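Local coordinates for protein VP5 (Halorubrum pleomorphic virus 6, PDB 6QGL) that is a viral envelope protein that probably mediates fusion of the virus membrane with that of its haloarchaeal host, at residues A[181-186]-A[205-210]; A[167-172]-A[185-190]; A[117-122]-A[234-239]. All blocks are in the same frame, centred on the assembly; numbering follows the deposited sequence.

Contact 1: residues A[181-186]-A[205-210]; sequences FTLLTF and NPKEVV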
ATOM      1  N   PHE A 181     -19.478  12.646   8.703  1.00 57.29           N
ATOM      2  CA  PHE A 181     -18.019  12.690   8.729  1.00 56.09           C
ATOM      3  C   PHE A 181     -17.537  13.957   8.037  1.00 60.38           C
ATOM      4  O   PHE A 181     -18.055  14.319   6.977  1.00 59.67           O
ATOM      5  CB  PHE A 181     -17.399  11.440   8.076  1.00 56.32           C
ATOM      6  CG  PHE A 181     -15.888  11.384   8.139  1.00 56.88           C
ATOM      7  CD1 PHE A 181     -15.240  10.937   9.284  1.00 60.45           C
ATOM      8  CD2 PHE A 181     -15.115  11.778   7.054  1.00 57.77           C
ATOM      9  CE1 PHE A 181     -13.844  10.905   9.348  1.00 60.93           C
ATOM     10  CE2 PHE A 181     -13.721  11.758   7.125  1.00 60.16           C
ATOM     11  CZ  PHE A 181     -13.094  11.307   8.265  1.00 58.88           C
ATOM     12  N   THR A 182     -16.545  14.627   8.635  1.00 57.79           N
ATOM     13  CA  THR A 182     -15.972  15.837   8.063  1.00 57.45           C
ATOM     14  C   THR A 182     -14.807  15.481   7.141  1.00 60.19           C
ATOM     15  O   THR A 182     -13.722  15.117   7.610  1.00 59.92           O
ATOM     16  CB  THR A 182     -15.623  16.873   9.148  1.00 65.98           C
ATOM     17  OG1 THR A 182     -16.796  17.197   9.893  1.00 67.48           O
ATOM     18  CG2 THR A 182     -15.037  18.148   8.568  1.00 64.01           C
ATOM     19  N   LEU A 183     -15.052  15.572   5.828  1.00 55.51           N
ATOM     20  CA  LEU A 183     -14.053  15.368   4.785  1.00 53.88           C
ATOM     21  C   LEU A 183     -13.475  16.749   4.483  1.00 57.97           C
ATOM     22  O   LEU A 183     -14.227  17.723   4.388  1.00 58.59           O
ATOM     23  CB  LEU A 183     -14.699  14.751   3.525  1.00 53.19           C
ATOM     24  CG  LEU A 183     -13.849  14.654   2.245  1.00 56.74           C
ATOM     25  CD1 LEU A 183     -12.813  13.544   2.338  1.00 56.07           C
ATOM     26  CD2 LEU A 183     -14.722  14.443   1.033  1.00 58.58           C
ATOM     27  N   LEU A 184     -12.146  16.846   4.377  1.00 53.79           N
ATOM     28  CA  LEU A 184     -11.517  18.129   4.092  1.00 53.54           C
ATOM     29  C   LEU A 184     -11.374  18.326   2.596  1.00 57.03           C
ATOM     30  O   LEU A 184     -10.771  17.496   1.915  1.00 56.38           O
ATOM     31  CB  LEU A 184     -10.160  18.284   4.809  1.00 53.28           C
ATOM     32  CG  LEU A 184     -10.158  18.213   6.343  1.00 58.38           C
ATOM     33  CD1 LEU A 184      -8.749  18.191   6.878  1.00 58.34           C
ATOM     34  CD2 LEU A 184     -10.937  19.363   6.969  1.00 61.47           C
ATOM     35  N   THR A 185     -11.983  19.393   2.076  1.00 53.53           N
ATOM     36  CA  THR A 185     -11.887  19.754   0.671  1.00 52.93           C
ATOM     37  C   THR A 185     -10.708  20.701   0.559  1.00 56.37           C
ATOM     38  O   THR A 185     -10.676  21.743   1.223  1.00 56.59           O
ATOM     39  CB  THR A 185     -13.211  20.315   0.148  1.00 59.34           C
ATOM     40  OG1 THR A 185     -14.169  19.263   0.176  1.00 57.83           O
ATOM     41  CG2 THR A 185     -13.103  20.853  -1.275  1.00 57.56           C
ATOM     42  N   PHE A 186      -9.719  20.312  -0.247  1.00 52.14           N
ATOM     43  CA  PHE A 186      -8.520  21.106  -0.440  1.00 51.82           C
ATOM     44  C   PHE A 186      -8.717  22.190  -1.490  1.00 56.52           C
ATOM     45  O   PHE A 186      -8.897  21.880  -2.667  1.00 56.84           O
ATOM     46  CB  PHE A 186      -7.317  20.209  -0.788  1.00 52.79           C
ATOM     47  CG  PHE A 186      -6.053  20.997  -1.016  1.00 54.26           C
ATOM     48  CD1 PHE A 186      -5.288  21.445   0.056  1.00 57.00           C
ATOM     49  CD2 PHE A 186      -5.644  21.328  -2.301  1.00 56.74           C
ATOM     50  CE1 PHE A 186      -4.137  22.204  -0.155  1.00 57.98           C
ATOM     51  CE2 PHE A 186      -4.503  22.098  -2.507  1.00 59.71           C
ATOM     52  CZ  PHE A 186      -3.752  22.525  -1.435  1.00 57.39           C
ATOM     53  N   ASN A 205     -11.279  17.009  -3.728  1.00 50.02           N
ATOM     54  CA  ASN A 205     -11.241  15.976  -2.691  1.00 49.11           C
ATOM     55  C   ASN A 205     -11.352  14.609  -3.402  1.00 53.65           C
ATOM     56  O   ASN A 205     -11.513  14.617  -4.626  1.00 53.84           O
ATOM     57  CB  ASN A 205     -12.369  16.194  -1.653  1.00 49.05           C
ATOM     58  CG  ASN A 205     -13.774  16.294  -2.198  1.00 65.86           C
ATOM     59  OD1 ASN A 205     -14.182  15.577  -3.115  1.00 56.88           O
ATOM     60  ND2 ASN A 205     -14.566  17.178  -1.617  1.00 58.02           N
ATOM     61  N   PRO A 206     -11.301  13.430  -2.723  1.00 50.42           N
ATOM     62  CA  PRO A 206     -11.430  12.163  -3.466  1.00 50.47           C
ATOM     63  C   PRO A 206     -12.752  11.987  -4.230  1.00 54.94           C
ATOM     64  O   PRO A 206     -12.787  11.216  -5.183  1.00 55.11           O
ATOM     65  CB  PRO A 206     -11.271  11.096  -2.377  1.00 51.73           C
ATOM     66  CG  PRO A 206     -10.554  11.769  -1.276  1.00 55.93           C
ATOM     67  CD  PRO A 206     -11.089  13.168  -1.285  1.00 51.71           C
ATOM     68  N   LYS A 207     -13.824  12.705  -3.830  1.00 51.44           N
ATOM     69  CA  LYS A 207     -15.153  12.599  -4.450  1.00 51.56           C
ATOM     70  C   LYS A 207     -15.319  13.377  -5.758  1.00 56.49           C
ATOM     71  O   LYS A 207     -15.885  12.837  -6.709  1.00 56.60           O
ATOM     72  CB  LYS A 207     -16.265  13.003  -3.462  1.00 53.75           C
ATOM     73  CG  LYS A 207     -16.518  12.010  -2.335  1.00 61.85           C
ATOM     74  CD  LYS A 207     -17.694  12.469  -1.471  1.00 70.75           C
ATOM     75  CE  LYS A 207     -18.147  11.449  -0.458  1.00 81.40           C
ATOM     76  NZ  LYS A 207     -18.844  10.304  -1.097  1.00 91.56           N
ATOM     77  N   GLU A 208     -14.872  14.650  -5.800  1.00 53.68           N
ATOM     78  CA  GLU A 208     -15.045  15.521  -6.972  1.00 54.79           C
ATOM     79  C   GLU A 208     -14.032  16.661  -7.063  1.00 58.43           C
ATOM     80  O   GLU A 208     -13.375  16.988  -6.074  1.00 57.32           O
ATOM     81  CB  GLU A 208     -16.473  16.124  -6.977  1.00 57.17           C
ATOM     82  CG  GLU A 208     -16.785  16.985  -5.757  1.00 67.46           C
ATOM     83  CD  GLU A 208     -17.858  18.043  -5.919  1.00 91.01           C
ATOM     84  OE1 GLU A 208     -17.987  18.611  -7.028  1.00 84.71           O
ATOM     85  OE2 GLU A 208     -18.554  18.325  -4.917  1.00 87.55           O
ATOM     86  N   VAL A 209     -13.956  17.294  -8.252  1.00 55.88           N
ATOM     87  CA  VAL A 209     -13.156  18.487  -8.533  1.00 56.06           C
ATOM     88  C   VAL A 209     -14.179  19.627  -8.585  1.00 61.40           C
ATOM     89  O   VAL A 209     -15.008  19.667  -9.500  1.00 62.78           O
ATOM     90  CB  VAL A 209     -12.333  18.386  -9.851  1.00 60.56           C
ATOM     91  CG1 VAL A 209     -11.610  19.692 -10.158  1.00 61.12           C
ATOM     92  CG2 VAL A 209     -11.334  17.244  -9.795  1.00 59.37           C
ATOM     93  N   VAL A 210     -14.157  20.512  -7.577  1.00 57.47           N
ATOM     94  CA  VAL A 210     -15.069  21.654  -7.473  1.00 58.77           C
ATOM     95  C   VAL A 210     -14.748  22.690  -8.567  1.00 65.30           C
ATOM     96  O   VAL A 210     -15.602  22.956  -9.414  1.00 66.49           O
ATOM     97  CB  VAL A 210     -15.104  22.262  -6.039  1.00 61.99           C
ATOM     98  CG1 VAL A 210     -16.076  23.438  -5.953  1.00 63.37           C
ATOM     99  CG2 VAL A 210     -15.454  21.201  -4.997  1.00 60.39           C
TER
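Thr185 OG1 is the best-held polar atom here, gripped by two hydrogen bonds: it accepts from Asn205 ND2 and pairs with the hydroxyl of Thr171 on the next strand. The donor belongs to an Asx motif in the hairpin turn joining strands 201-204 and 209-213 of a four-stranded antiparallel sheet. Asn205 ND2 lies 2.8 Å from Thr185 OG1, the N-H pointing at it with an angle of 154°, and the hydroxyl sits within 8° of the amide plane. The other end of the amide faces its own turn. Asn205 OD1 takes the backbone N-H of Glu208 at 2.9 Å, nearly along the C=O axis, and a weak, more bent bond from Lys207 N. Since Asn205 N also donates to Glu208 O, backbone and side chain close the turn together. Its CG occupies the crowded position between the backbone N and the carbonyl carbon (chi1 55°), from which the amide can serve the turn and strand 180-189 at once. Both amide ends are thus used, which fixes its rotation. Leu183 packs against Asn205 and Pro206: its side chain crosses that of Asn205 at about a right angle, CD2 lying on the amide 3.8 Å from Asn205 ND2. The apolar contact proper is made by its other branch, which points at the proline ring tip to tip, Leu183 CD1 standing 4.0 Å from Pro206 CD.

Contact 2: residues A[167-172]-A[185-190]; sequences TLKDTT and TFRHNT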
ATOM      1  N   THR A 167      -6.675  26.471   1.774  1.00 55.16           N
ATOM      2  CA  THR A 167      -7.865  26.542   2.618  1.00 55.54           C
ATOM      3  C   THR A 167      -8.408  25.116   2.735  1.00 58.78           C
ATOM      4  O   THR A 167      -8.678  24.478   1.712  1.00 57.66           O
ATOM      5  CB  THR A 167      -8.923  27.511   2.043  1.00 64.13           C
ATOM      6  OG1 THR A 167      -8.307  28.731   1.624  1.00 64.91           O
ATOM      7  CG2 THR A 167     -10.040  27.815   3.035  1.00 62.91           C
ATOM      8  N   LEU A 168      -8.522  24.602   3.973  1.00 55.70           N
ATOM      9  CA  LEU A 168      -9.073  23.270   4.226  1.00 55.00           C
ATOM     10  C   LEU A 168     -10.532  23.462   4.606  1.00 60.12           C
ATOM     11  O   LEU A 168     -10.837  23.886   5.727  1.00 60.72           O
ATOM     12  CB  LEU A 168      -8.294  22.493   5.319  1.00 54.55           C
ATOM     13  CG  LEU A 168      -6.775  22.337   5.164  1.00 58.02           C
ATOM     14  CD1 LEU A 168      -6.229  21.361   6.183  1.00 57.52           C
ATOM     15  CD2 LEU A 168      -6.385  21.886   3.771  1.00 59.26           C
ATOM     16  N   LYS A 169     -11.425  23.233   3.630  1.00 56.78           N
ATOM     17  CA  LYS A 169     -12.870  23.422   3.765  1.00 57.38           C
ATOM     18  C   LYS A 169     -13.548  22.183   4.325  1.00 61.17           C
ATOM     19  O   LYS A 169     -13.305  21.078   3.841  1.00 59.48           O
ATOM     20  CB  LYS A 169     -13.493  23.807   2.411  1.00 59.78           C
ATOM     21  CG  LYS A 169     -13.058  25.172   1.880  1.00 68.33           C
ATOM     22  CD  LYS A 169     -13.518  25.408   0.446  1.00 76.60           C
ATOM     23  CE  LYS A 169     -14.843  26.123   0.365  1.00 89.51           C
ATOM     24  NZ  LYS A 169     -15.310  26.259  -1.039  1.00100.71           N
ATOM     25  N   ASP A 170     -14.408  22.369   5.339  1.00 59.49           N
ATOM     26  CA  ASP A 170     -15.162  21.275   5.950  1.00 59.46           C
ATOM     27  C   ASP A 170     -16.308  20.875   5.034  1.00 64.13           C
ATOM     28  O   ASP A 170     -17.142  21.714   4.679  1.00 65.10           O
ATOM     29  CB  ASP A 170     -15.693  21.672   7.342  1.00 62.78           C
ATOM     30  CG  ASP A 170     -14.662  21.694   8.461  1.00 73.49           C
ATOM     31  OD1 ASP A 170     -13.474  21.406   8.186  1.00 73.24           O
ATOM     32  OD2 ASP A 170     -15.046  21.985   9.612  1.00 80.29           O
ATOM     33  N   THR A 171     -16.323  19.598   4.626  1.00 59.83           N
ATOM     34  CA  THR A 171     -17.350  19.030   3.756  1.00 59.54           C
ATOM     35  C   THR A 171     -17.991  17.855   4.478  1.00 63.42           C
ATOM     36  O   THR A 171     -17.295  16.912   4.853  1.00 62.28           O
ATOM     37  CB  THR A 171     -16.754  18.674   2.383  1.00 65.64           C
ATOM     38  OG1 THR A 171     -16.199  19.862   1.816  1.00 65.77           O
ATOM     39  CG2 THR A 171     -17.779  18.077   1.423  1.00 63.58           C
ATOM     40  N   THR A 172     -19.317  17.929   4.688  1.00 61.04           N
ATOM     41  CA  THR A 172     -20.084  16.890   5.369  1.00 60.92           C
ATOM     42  C   THR A 172     -20.378  15.725   4.424  1.00 63.48           C
ATOM     43  O   THR A 172     -20.947  15.917   3.345  1.00 63.11           O
ATOM     44  CB  THR A 172     -21.350  17.478   6.024  1.00 71.18           C
ATOM     45  OG1 THR A 172     -20.973  18.516   6.927  1.00 72.66           O
ATOM     46  CG2 THR A 172     -22.168  16.434   6.779  1.00 70.29           C
ATOM     47  N   THR A 185     -11.983  19.393   2.076  1.00 53.53           N
ATOM     48  CA  THR A 185     -11.887  19.754   0.671  1.00 52.93           C
ATOM     49  C   THR A 185     -10.708  20.701   0.559  1.00 56.37           C
ATOM     50  O   THR A 185     -10.676  21.743   1.223  1.00 56.59           O
ATOM     51  CB  THR A 185     -13.211  20.315   0.148  1.00 59.34           C
ATOM     52  OG1 THR A 185     -14.169  19.263   0.176  1.00 57.83           O
ATOM     53  CG2 THR A 185     -13.103  20.853  -1.275  1.00 57.56           C
ATOM     54  N   PHE A 186      -9.719  20.312  -0.247  1.00 52.14           N
ATOM     55  CA  PHE A 186      -8.520  21.106  -0.440  1.00 51.82           C
ATOM     56  C   PHE A 186      -8.717  22.190  -1.490  1.00 56.52           C
ATOM     57  O   PHE A 186      -8.897  21.880  -2.667  1.00 56.84           O
ATOM     58  CB  PHE A 186      -7.317  20.209  -0.788  1.00 52.79           C
ATOM     59  CG  PHE A 186      -6.053  20.997  -1.016  1.00 54.26           C
ATOM     60  CD1 PHE A 186      -5.288  21.445   0.056  1.00 57.00           C
ATOM     61  CD2 PHE A 186      -5.644  21.328  -2.301  1.00 56.74           C
ATOM     62  CE1 PHE A 186      -4.137  22.204  -0.155  1.00 57.98           C
ATOM     63  CE2 PHE A 186      -4.503  22.098  -2.507  1.00 59.71           C
ATOM     64  CZ  PHE A 186      -3.752  22.525  -1.435  1.00 57.39           C
ATOM     65  N   ARG A 187      -8.635  23.458  -1.066  1.00 53.01           N
ATOM     66  CA  ARG A 187      -8.699  24.623  -1.947  1.00 53.40           C
ATOM     67  C   ARG A 187      -7.325  25.293  -1.932  1.00 56.17           C
ATOM     68  O   ARG A 187      -6.713  25.400  -0.871  1.00 54.65           O
ATOM     69  CB  ARG A 187      -9.811  25.604  -1.513  1.00 54.07           C
ATOM     70  CG  ARG A 187      -9.905  26.868  -2.375  1.00 61.90           C
ATOM     71  CD  ARG A 187     -11.179  27.644  -2.120  1.00 70.75           C
ATOM     72  NE  ARG A 187     -11.224  28.895  -2.882  1.00 78.40           N
ATOM     73  CZ  ARG A 187     -11.678  29.016  -4.127  1.00 92.86           C
ATOM     74  NH1 ARG A 187     -11.677  30.197  -4.729  1.00 79.89           N
ATOM     75  NH2 ARG A 187     -12.126  27.952  -4.784  1.00 81.18           N
ATOM     76  N   HIS A 188      -6.837  25.713  -3.112  1.00 53.59           N
ATOM     77  CA  HIS A 188      -5.555  26.392  -3.289  1.00 53.75           C
ATOM     78  C   HIS A 188      -5.714  27.545  -4.269  1.00 60.11           C
ATOM     79  O   HIS A 188      -6.155  27.336  -5.397  1.00 60.39           O
ATOM     80  CB  HIS A 188      -4.470  25.412  -3.776  1.00 53.74           C
ATOM     81  CG  HIS A 188      -3.137  26.050  -4.026  1.00 57.33           C
ATOM     82  ND1 HIS A 188      -2.232  26.251  -3.002  1.00 58.44           N
ATOM     83  CD2 HIS A 188      -2.603  26.515  -5.179  1.00 59.96           C
ATOM     84  CE1 HIS A 188      -1.184  26.832  -3.561  1.00 58.36           C
ATOM     85  NE2 HIS A 188      -1.357  27.007  -4.868  1.00 59.65           N
ATOM     86  N   ASN A 189      -5.348  28.757  -3.827  1.00 58.20           N
ATOM     87  CA  ASN A 189      -5.369  29.976  -4.635  1.00 60.13           C
ATOM     88  C   ASN A 189      -4.027  30.690  -4.480  1.00 64.28           C
ATOM     89  O   ASN A 189      -3.622  30.987  -3.353  1.00 63.28           O
ATOM     90  CB  ASN A 189      -6.534  30.900  -4.245  1.00 64.02           C
ATOM     91  CG  ASN A 189      -6.732  32.063  -5.192  1.00 93.87           C
ATOM     92  OD1 ASN A 189      -6.499  31.964  -6.402  1.00 92.54           O
ATOM     93  ND2 ASN A 189      -7.175  33.193  -4.667  1.00 88.07           N
ATOM     94  N   THR A 190      -3.349  30.971  -5.609  1.00 61.60           N
ATOM     95  CA  THR A 190      -2.039  31.636  -5.641  1.00 61.54           C
ATOM     96  C   THR A 190      -2.090  33.103  -5.168  1.00 66.83           C
ATOM     97  O   THR A 190      -1.055  33.649  -4.780  1.00 66.52           O
ATOM     98  CB  THR A 190      -1.371  31.493  -7.011  1.00 68.83           C
ATOM     99  OG1 THR A 190      -2.204  32.082  -8.008  1.00 70.86           O
ATOM    100  CG2 THR A 190      -1.053  30.039  -7.363  1.00 65.10           C
TER
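Four backbone hydrogen bonds form the first shell. Thr167 and Arg187 exchange two, from Thr167 N to Arg187 O at 2.9 Å and from Arg187 N to Thr167 O at 3.0 Å; the second runs nearly along the C=O axis, whereas in the first the donor stands above the carbonyl plane. Lys169 and Thr185 do the same with both donors in the carbonyl planes, and the bond from Thr185 N to Lys169 O is the straightest, at 172°. Between these hydrogen-bonded pairs lies the non-hydrogen-bonded pair Leu168-Phe186, as an antiparallel beta hairpin requires. Beyond Lys169, the hydroxyls Thr171 OG1 and Thr185 OG1 meet at 2.7 Å, each beside its own backbone N. On the face carrying Thr167, Lys169, Thr185 and Arg187, the long aliphatic chains of Lys169 and Arg187 run side by side in the same direction, with Lys169 CD 4.1 Å from Arg187 CD. Further out, Glu203 forms a salt bridge to each, one carboxylate oxygen apiece, which probably offsets the repulsion between the two like charges. On the opposite face Leu168 CD2 touches the edge of the Phe186 ring, 3.9 Å from Phe186 CD1. This side is turned to helix 97-140, where Val127 meets both residues, while strand 201-204 continues the sheet beyond 180-189.

Contact 3: residues A[117-122]-A[234-239]; sequences TNFYKS and AVETEM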
ATOM      1  N   THR A 117     -14.545   5.851   6.218  1.00 50.89           N
ATOM      2  CA  THR A 117     -13.913   6.674   7.256  1.00 51.03           C
ATOM      3  C   THR A 117     -12.394   6.533   7.186  1.00 54.98           C
ATOM      4  O   THR A 117     -11.713   7.554   7.191  1.00 54.93           O
ATOM      5  CB  THR A 117     -14.500   6.384   8.654  1.00 57.66           C
ATOM      6  OG1 THR A 117     -15.895   6.683   8.641  1.00 55.21           O
ATOM      7  CG2 THR A 117     -13.845   7.196   9.758  1.00 56.55           C
ATOM      8  N   ASN A 118     -11.872   5.290   7.061  1.00 51.23           N
ATOM      9  CA  ASN A 118     -10.429   5.035   6.955  1.00 50.80           C
ATOM     10  C   ASN A 118      -9.827   5.704   5.729  1.00 53.41           C
ATOM     11  O   ASN A 118      -8.774   6.336   5.834  1.00 53.02           O
ATOM     12  CB  ASN A 118     -10.133   3.538   6.925  1.00 50.82           C
ATOM     13  CG  ASN A 118     -10.413   2.817   8.213  1.00 72.44           C
ATOM     14  OD1 ASN A 118     -10.592   3.408   9.288  1.00 66.67           O
ATOM     15  ND2 ASN A 118     -10.469   1.510   8.117  1.00 65.22           N
ATOM     16  N   PHE A 119     -10.512   5.581   4.580  1.00 49.28           N
ATOM     17  CA  PHE A 119     -10.105   6.160   3.307  1.00 48.56           C
ATOM     18  C   PHE A 119     -10.066   7.693   3.378  1.00 52.67           C
ATOM     19  O   PHE A 119      -9.036   8.282   3.046  1.00 52.10           O
ATOM     20  CB  PHE A 119     -11.020   5.655   2.176  1.00 50.02           C
ATOM     21  CG  PHE A 119     -10.716   6.207   0.807  1.00 51.28           C
ATOM     22  CD1 PHE A 119      -9.575   5.811   0.117  1.00 54.44           C
ATOM     23  CD2 PHE A 119     -11.581   7.107   0.196  1.00 53.40           C
ATOM     24  CE1 PHE A 119      -9.290   6.331  -1.147  1.00 55.39           C
ATOM     25  CE2 PHE A 119     -11.303   7.614  -1.075  1.00 56.24           C
ATOM     26  CZ  PHE A 119     -10.161   7.219  -1.739  1.00 54.47           C
ATOM     27  N   TYR A 120     -11.161   8.333   3.851  1.00 49.51           N
ATOM     28  CA  TYR A 120     -11.226   9.795   3.976  1.00 49.29           C
ATOM     29  C   TYR A 120     -10.302  10.336   5.060  1.00 52.83           C
ATOM     30  O   TYR A 120      -9.801  11.452   4.914  1.00 52.82           O
ATOM     31  CB  TYR A 120     -12.663  10.296   4.188  1.00 50.95           C
ATOM     32  CG  TYR A 120     -13.655   9.869   3.130  1.00 52.75           C
ATOM     33  CD1 TYR A 120     -13.318   9.883   1.780  1.00 54.40           C
ATOM     34  CD2 TYR A 120     -14.954   9.509   3.476  1.00 54.11           C
ATOM     35  CE1 TYR A 120     -14.228   9.490   0.804  1.00 55.24           C
ATOM     36  CE2 TYR A 120     -15.875   9.120   2.508  1.00 55.11           C
ATOM     37  CZ  TYR A 120     -15.508   9.115   1.174  1.00 62.95           C
ATOM     38  OH  TYR A 120     -16.414   8.731   0.222  1.00 65.90           O
ATOM     39  N   LYS A 121     -10.058   9.547   6.130  1.00 48.99           N
ATOM     40  CA  LYS A 121      -9.148   9.920   7.216  1.00 48.92           C
ATOM     41  C   LYS A 121      -7.724  10.090   6.687  1.00 52.41           C
ATOM     42  O   LYS A 121      -7.064  11.058   7.064  1.00 52.39           O
ATOM     43  CB  LYS A 121      -9.180   8.892   8.359  1.00 51.62           C
ATOM     44  CG  LYS A 121      -9.973   9.355   9.578  1.00 57.05           C
ATOM     45  CD  LYS A 121     -10.388   8.209  10.500  1.00 64.97           C
ATOM     46  CE  LYS A 121      -9.298   7.655  11.389  1.00 77.58           C
ATOM     47  NZ  LYS A 121      -9.701   6.357  11.993  1.00 88.39           N
ATOM     48  N   SER A 122      -7.267   9.178   5.793  1.00 48.70           N
ATOM     49  CA  SER A 122      -5.925   9.240   5.203  1.00 48.60           C
ATOM     50  C   SER A 122      -5.767  10.418   4.236  1.00 52.00           C
ATOM     51  O   SER A 122      -4.673  10.982   4.157  1.00 52.13           O
ATOM     52  CB  SER A 122      -5.530   7.914   4.555  1.00 52.96           C
ATOM     53  OG  SER A 122      -6.085   7.748   3.263  1.00 63.54           O
ATOM     54  N   ALA A 234     -10.294   7.206  -8.298  1.00 53.73           N
ATOM     55  CA  ALA A 234     -10.360   5.843  -8.830  1.00 53.99           C
ATOM     56  C   ALA A 234     -10.828   4.880  -7.740  1.00 57.29           C
ATOM     57  O   ALA A 234     -11.755   4.103  -7.973  1.00 57.10           O
ATOM     58  CB  ALA A 234      -9.002   5.416  -9.367  1.00 55.52           C
ATOM     59  N   VAL A 235     -10.237   4.989  -6.535  1.00 53.33           N
ATOM     60  CA  VAL A 235     -10.580   4.171  -5.367  1.00 52.69           C
ATOM     61  C   VAL A 235     -11.994   4.533  -4.891  1.00 56.40           C
ATOM     62  O   VAL A 235     -12.771   3.635  -4.556  1.00 56.00           O
ATOM     63  CB  VAL A 235      -9.523   4.296  -4.229  1.00 56.25           C
ATOM     64  CG1 VAL A 235      -9.795   3.293  -3.108  1.00 55.90           C
ATOM     65  CG2 VAL A 235      -8.105   4.118  -4.766  1.00 56.78           C
ATOM     66  N   GLU A 236     -12.329   5.840  -4.901  1.00 53.01           N
ATOM     67  CA  GLU A 236     -13.638   6.359  -4.505  1.00 52.74           C
ATOM     68  C   GLU A 236     -14.762   5.771  -5.364  1.00 58.01           C
ATOM     69  O   GLU A 236     -15.709   5.207  -4.810  1.00 57.49           O
ATOM     70  CB  GLU A 236     -13.647   7.900  -4.550  1.00 54.02           C
ATOM     71  CG  GLU A 236     -15.024   8.547  -4.465  1.00 62.72           C
ATOM     72  CD  GLU A 236     -15.803   8.393  -3.169  1.00 76.90           C
ATOM     73  OE1 GLU A 236     -15.171   8.225  -2.102  1.00 64.62           O
ATOM     74  OE2 GLU A 236     -17.052   8.468  -3.221  1.00 70.53           O
ATOM     75  N   THR A 237     -14.645   5.889  -6.705  1.00 56.23           N
ATOM     76  CA  THR A 237     -15.638   5.388  -7.664  1.00 57.30           C
ATOM     77  C   THR A 237     -15.779   3.869  -7.605  1.00 61.60           C
ATOM     78  O   THR A 237     -16.884   3.358  -7.780  1.00 61.66           O
ATOM     79  CB  THR A 237     -15.364   5.902  -9.082  1.00 68.46           C
ATOM     80  OG1 THR A 237     -14.030   5.566  -9.458  1.00 70.55           O
ATOM     81  CG2 THR A 237     -15.584   7.404  -9.213  1.00 66.95           C
ATOM     82  N   GLU A 238     -14.668   3.155  -7.328  1.00 58.47           N
ATOM     83  CA  GLU A 238     -14.651   1.701  -7.194  1.00 58.89           C
ATOM     84  C   GLU A 238     -15.346   1.282  -5.899  1.00 62.45           C
ATOM     85  O   GLU A 238     -16.083   0.293  -5.896  1.00 61.79           O
ATOM     86  CB  GLU A 238     -13.215   1.177  -7.234  1.00 60.81           C
ATOM     87  CG  GLU A 238     -12.660   0.987  -8.635  1.00 74.72           C
ATOM     88  CD  GLU A 238     -11.148   1.075  -8.760  1.00 99.88           C
ATOM     89  OE1 GLU A 238     -10.442   0.594  -7.846  1.00 98.47           O
ATOM     90  OE2 GLU A 238     -10.667   1.627  -9.776  1.00 95.02           O
ATOM     91  N   MET A 239     -15.137   2.058  -4.814  1.00 59.27           N
ATOM     92  CA  MET A 239     -15.756   1.850  -3.504  1.00 59.19           C
ATOM     93  C   MET A 239     -17.274   1.981  -3.631  1.00 62.96           C
ATOM     94  O   MET A 239     -17.999   1.145  -3.090  1.00 62.88           O
ATOM     95  CB  MET A 239     -15.215   2.877  -2.506  1.00 61.34           C
ATOM     96  CG  MET A 239     -15.090   2.369  -1.100  1.00 65.45           C
ATOM     97  SD  MET A 239     -14.140   3.545  -0.090  1.00 69.72           S
ATOM     98  CE  MET A 239     -12.516   3.002  -0.415  1.00 66.79           C
TER
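Apolar contact centres on the Phe119 ring, which projects toward helix 229-257 with its CG anti to the backbone N (chi1 179°). The methyl of Met239 lies over one ring face as a CH-pi contact, Met239 CE being 4.3 Å from the centroid of the Phe119 ring. Its sulfur, reaching the ring obliquely, makes this a Met-aromatic pair as well, and the bend at chi3 (-87°) turns the methyl onto the ring. Val235 CG1 adds a second apolar contact, 3.7 Å from Phe119 CE1. The six-residue segments 117-122 and 234-239, parts of the long helices 97-140 and 229-257, run antiparallel, their axes 11.8 Å apart at closest approach, so large side chains bridge the gap between them. Helix 43-66 adds Met65 against Phe119. Polar contact consists of one buried hydrogen bond: Tyr120 OH donates to Glu236 OE1 at 2.7 Å, on the syn lone pair of the carboxylate. The oxygen lies in the plane of the Tyr120 ring, at its edge, and the bend of the Glu236 chain at chi2 (66°) turns the carboxylate to meet it. Arg116 NH1 hydrogen-bonds the same phenol oxygen, while Glu236 OE2 forms long, weak ion pairs with Arg116 and Lys207, which may stabilise the carboxylate charge.

How the contacts relate
Contacts 1 and 2 lie on one four-stranded antiparallel sheet and share Thr185 and Phe186 of strand 180-189; their centres are about 8 Å apart. Along the chain, helix segment 117-122 comes first, then 167-172, 181-190, 205-210 and finally 234-239, so the loop closed by contact 3 encloses the other two. Contact 3, about 11 Å from contact 1 and 18 Å from contact 2 between centres, does not touch contact 2. Contact 1 is the junction: Phe181 packs on Tyr120, and Lys207 reaches Glu236 and Tyr120, each by a weak bond. The sheet is thus an insertion between two long helices that rests on their flank, all within the envelope protein N-terminal family region.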